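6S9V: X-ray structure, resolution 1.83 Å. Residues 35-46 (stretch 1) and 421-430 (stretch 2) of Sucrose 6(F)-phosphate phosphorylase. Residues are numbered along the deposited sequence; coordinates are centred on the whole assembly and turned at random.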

# COMPACT_ATOMS: atom_id res chain seq x y z
N LYS A 35 15.50 3.38 -15.26
CA LYS A 35 15.78 3.03 -16.65
C LYS A 35 15.75 1.52 -16.84
O LYS A 35 15.17 1.03 -17.82
CB LYS A 35 17.13 3.62 -17.06
CG LYS A 35 17.10 5.14 -17.11
CD LYS A 35 18.45 5.74 -17.42
CE LYS A 35 18.33 7.24 -17.67
NZ LYS A 35 17.54 7.57 -18.88
N THR A 36 16.35 0.76 -15.92
CA THR A 36 16.25 -0.69 -15.99
C THR A 36 14.82 -1.16 -15.72
O THR A 36 14.37 -2.15 -16.30
CB THR A 36 17.22 -1.37 -15.02
OG1 THR A 36 16.79 -1.17 -13.66
CG2 THR A 36 18.64 -0.82 -15.19
N LEU A 37 14.08 -0.46 -14.85
CA LEU A 37 12.67 -0.78 -14.66
C LEU A 37 11.90 -0.63 -15.97
O LEU A 37 11.13 -1.51 -16.36
CB LEU A 37 12.07 0.10 -13.56
CG LEU A 37 10.56 0.01 -13.37
CD1 LEU A 37 10.12 -1.42 -13.09
CD2 LEU A 37 10.09 0.92 -12.23
N ASN A 38 12.10 0.49 -16.66
CA ASN A 38 11.46 0.69 -17.95
C ASN A 38 11.88 -0.38 -18.96
O ASN A 38 11.06 -0.87 -19.74
CB ASN A 38 11.78 2.09 -18.50
CG ASN A 38 10.82 3.16 -18.01
OD1 ASN A 38 9.62 2.91 -17.84
ND2 ASN A 38 11.33 4.37 -17.79
N ASP A 39 13.17 -0.74 -18.97
CA ASP A 39 13.65 -1.79 -19.87
C ASP A 39 12.99 -3.12 -19.56
O ASP A 39 12.60 -3.86 -20.47
CB ASP A 39 15.17 -1.92 -19.79
CG ASP A 39 15.91 -0.71 -20.35
OD1 ASP A 39 15.28 0.09 -21.07
OD2 ASP A 39 17.13 -0.59 -20.10
N VAL A 40 12.87 -3.47 -18.27
CA VAL A 40 12.26 -4.73 -17.86
C VAL A 40 10.78 -4.74 -18.21
O VAL A 40 10.26 -5.74 -18.70
CB VAL A 40 12.49 -4.95 -16.35
CG1 VAL A 40 11.52 -5.97 -15.79
CG2 VAL A 40 13.93 -5.40 -16.09
N LEU A 41 10.09 -3.63 -17.98
CA LEU A 41 8.68 -3.53 -18.37
C LEU A 41 8.52 -3.75 -19.87
O LEU A 41 7.62 -4.47 -20.31
CB LEU A 41 8.11 -2.18 -17.96
CG LEU A 41 7.82 -1.97 -16.48
CD1 LEU A 41 7.55 -0.51 -16.22
CD2 LEU A 41 6.64 -2.85 -16.01
N GLU A 42 9.39 -3.13 -20.67
CA GLU A 42 9.29 -3.27 -22.12
C GLU A 42 9.64 -4.69 -22.55
O GLU A 42 9.03 -5.22 -23.49
CB GLU A 42 10.20 -2.25 -22.81
CG GLU A 42 10.26 -2.41 -24.35
CD GLU A 42 11.11 -1.35 -25.04
OE1 GLU A 42 11.36 -0.29 -24.44
OE2 GLU A 42 11.53 -1.58 -26.19
N LYS A 43 10.60 -5.32 -21.88
CA LYS A 43 11.04 -6.64 -22.33
C LYS A 43 9.99 -7.70 -22.04
O LYS A 43 9.71 -8.55 -22.89
CB LYS A 43 12.36 -6.99 -21.66
CG LYS A 43 13.01 -8.26 -22.17
CD LYS A 43 14.42 -8.41 -21.59
CE LYS A 43 15.05 -9.75 -21.96
NZ LYS A 43 15.10 -9.99 -23.43
N TYR A 44 9.37 -7.66 -20.85
CA TYR A 44 8.54 -8.76 -20.39
C TYR A 44 7.08 -8.42 -20.09
O TYR A 44 6.25 -9.34 -20.08
CB TYR A 44 9.10 -9.35 -19.08
CG TYR A 44 10.54 -9.77 -19.09
CD1 TYR A 44 10.96 -10.88 -19.82
CD2 TYR A 44 11.48 -9.09 -18.34
CE1 TYR A 44 12.29 -11.27 -19.81
CE2 TYR A 44 12.81 -9.48 -18.32
CZ TYR A 44 13.20 -10.57 -19.05
OH TYR A 44 14.53 -10.94 -19.03
N PHE A 45 6.73 -7.15 -19.85
CA PHE A 45 5.47 -6.88 -19.16
C PHE A 45 4.62 -5.80 -19.80
O PHE A 45 3.73 -5.25 -19.13
CB PHE A 45 5.76 -6.47 -17.70
CG PHE A 45 6.64 -7.43 -16.95
CD1 PHE A 45 6.34 -8.77 -16.89
CD2 PHE A 45 7.75 -6.97 -16.26
CE1 PHE A 45 7.15 -9.65 -16.19
CE2 PHE A 45 8.56 -7.84 -15.55
CZ PHE A 45 8.25 -9.18 -15.51
N SER A 46 4.82 -5.51 -21.08
CA SER A 46 4.13 -4.37 -21.69
C SER A 46 2.61 -4.49 -21.58
O SER A 46 1.93 -3.49 -21.32
CB SER A 46 4.57 -4.20 -23.14
OG SER A 46 5.84 -3.57 -23.17
N GLY A 421 18.61 -8.03 -9.54
CA GLY A 421 19.37 -7.62 -10.70
C GLY A 421 18.73 -8.11 -11.99
O GLY A 421 17.86 -8.98 -12.00
N LEU A 422 19.19 -7.55 -13.11
CA LEU A 422 18.63 -7.93 -14.41
C LEU A 422 18.79 -9.42 -14.67
O LEU A 422 17.86 -10.07 -15.16
CB LEU A 422 19.30 -7.13 -15.53
CG LEU A 422 18.97 -5.65 -15.65
CD1 LEU A 422 19.75 -5.05 -16.81
CD2 LEU A 422 17.47 -5.46 -15.85
N LYS A 423 19.95 -9.98 -14.36
CA LYS A 423 20.17 -11.40 -14.63
C LYS A 423 19.24 -12.26 -13.78
O LYS A 423 18.73 -13.28 -14.25
CB LYS A 423 21.63 -11.78 -14.39
CG LYS A 423 22.60 -10.94 -15.22
CD LYS A 423 22.57 -11.28 -16.70
CE LYS A 423 23.17 -12.63 -17.03
NZ LYS A 423 22.94 -12.92 -18.47
N GLU A 424 18.99 -11.84 -12.53
CA GLU A 424 18.08 -12.60 -11.67
C GLU A 424 16.65 -12.51 -12.17
O GLU A 424 15.89 -13.48 -12.08
CB GLU A 424 18.17 -12.09 -10.23
CG GLU A 424 17.34 -12.90 -9.25
CD GLU A 424 17.54 -12.50 -7.79
OE1 GLU A 424 18.22 -11.49 -7.52
OE2 GLU A 424 17.02 -13.22 -6.91
N ILE A 425 16.25 -11.34 -12.69
CA ILE A 425 14.93 -11.22 -13.31
C ILE A 425 14.83 -12.15 -14.51
O ILE A 425 13.85 -12.88 -14.68
CB ILE A 425 14.66 -9.76 -13.70
CG1 ILE A 425 14.60 -8.88 -12.46
CG2 ILE A 425 13.35 -9.68 -14.48
CD1 ILE A 425 14.60 -7.39 -12.79
N GLU A 426 15.86 -12.13 -15.37
CA GLU A 426 15.88 -13.00 -16.54
C GLU A 426 15.66 -14.46 -16.13
O GLU A 426 14.89 -15.18 -16.78
CB GLU A 426 17.20 -12.83 -17.27
CG GLU A 426 17.40 -13.72 -18.50
CD GLU A 426 18.84 -13.69 -19.01
OE1 GLU A 426 19.63 -12.85 -18.53
OE2 GLU A 426 19.18 -14.52 -19.88
N GLU A 427 16.31 -14.89 -15.04
CA GLU A 427 16.14 -16.26 -14.57
C GLU A 427 14.75 -16.48 -13.99
O GLU A 427 14.09 -17.49 -14.29
CB GLU A 427 17.20 -16.60 -13.52
CG GLU A 427 18.58 -16.84 -14.06
CD GLU A 427 18.73 -18.22 -14.68
OE1 GLU A 427 18.69 -19.24 -13.95
OE2 GLU A 427 18.87 -18.27 -15.92
N SER A 428 14.28 -15.55 -13.16
CA SER A 428 13.04 -15.77 -12.42
C SER A 428 11.83 -15.87 -13.34
O SER A 428 10.93 -16.68 -13.09
CB SER A 428 12.83 -14.64 -11.41
OG SER A 428 13.75 -14.73 -10.34
N VAL A 429 11.79 -15.06 -14.41
CA VAL A 429 10.60 -15.04 -15.25
C VAL A 429 10.43 -16.35 -16.00
O VAL A 429 9.35 -16.62 -16.52
CB VAL A 429 10.63 -13.86 -16.25
CG1 VAL A 429 10.63 -12.55 -15.52
CG2 VAL A 429 11.82 -13.97 -17.20
N GLN A 430 11.48 -17.17 -16.08
CA GLN A 430 11.39 -18.46 -16.74
C GLN A 430 10.83 -19.55 -15.83
O GLN A 430 10.48 -20.63 -16.34
CB GLN A 430 12.77 -18.86 -17.26
CG GLN A 430 13.32 -17.85 -18.26
CD GLN A 430 14.63 -18.29 -18.88
OE1 GLN A 430 14.69 -19.25 -19.64
NE2 GLN A 430 15.70 -17.55 -18.58

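How do two segments almost four hundred residues apart come to lie side by side? Each contributes a helix, residues 35-44 and 422-428, and the two run in nearly the same direction, their axes 21° apart and 11.8 Å distant at closest approach. Along stretch 1, Thr36, Val40 and Tyr44 recur every four residues and so line one flank of the helix, all with CA-to-CB bonds directed toward stretch 2. Ile425 and Val429 answer from stretch 2 in the same way. Together the stretches bury 321 Å², a modest area.

Which apolar contacts fill the first half of the gap? Val40 meets two partners: its CG2 lies 3.5 Å from CD2 of Leu422 and 3.9 Å from CD1 of Ile425. CG2 touches both neighbours, and a short apolar side chain suits this buried place. Leu422 sets out sideways, but its m,t rotamer carries the end of the side chain nearer, so that Leu422 CD2 also comes within 4.2 Å of CB of Thr36. Leucine's reach suits this position, whereas Ile425, already pointing inward and buried, meets the other helix directly.

What do the aromatic rings add? Tyr44 has more of its surface covered than any other residue of either stretch. CG2 of Val429 lies over one face of the Tyr44 ring, 4.2 Å from the centroid and 28° off the ring normal, a CH-pi contact in which a methyl group meets the pi cloud. The ring also packs against Ile425, with Tyr44 CE2 3.9 Å from Ile425 CG2. Phe45, just beyond the helix, starts sideways, yet its ring end comes nearer, with Phe45 CZ 4.1 Å from Val429 CG1. The two methyl groups of Val429 thus touch two different rings, and its burial fits a wholly apolar side chain.

Do polar groups tie the stretches together? No hydrogen bond or salt bridge crosses between them, so the contact rests on packing. The Tyr44 hydroxyl comes close to the second helix, with Tyr44 OH 3.5 Å from CA of Glu426 and 3.7 Å from its CB, while the end of the Glu426 side chain leads away. That carboxylate is engaged within its own stretch: Glu426 OE1 forms a salt bridge with NZ of Lys423 at 3.3 Å, including a weak hydrogen bond. NE2 of Gln430 donates to the backbone O of Glu426 at 3.1 Å, so both contacts stay within stretch 2.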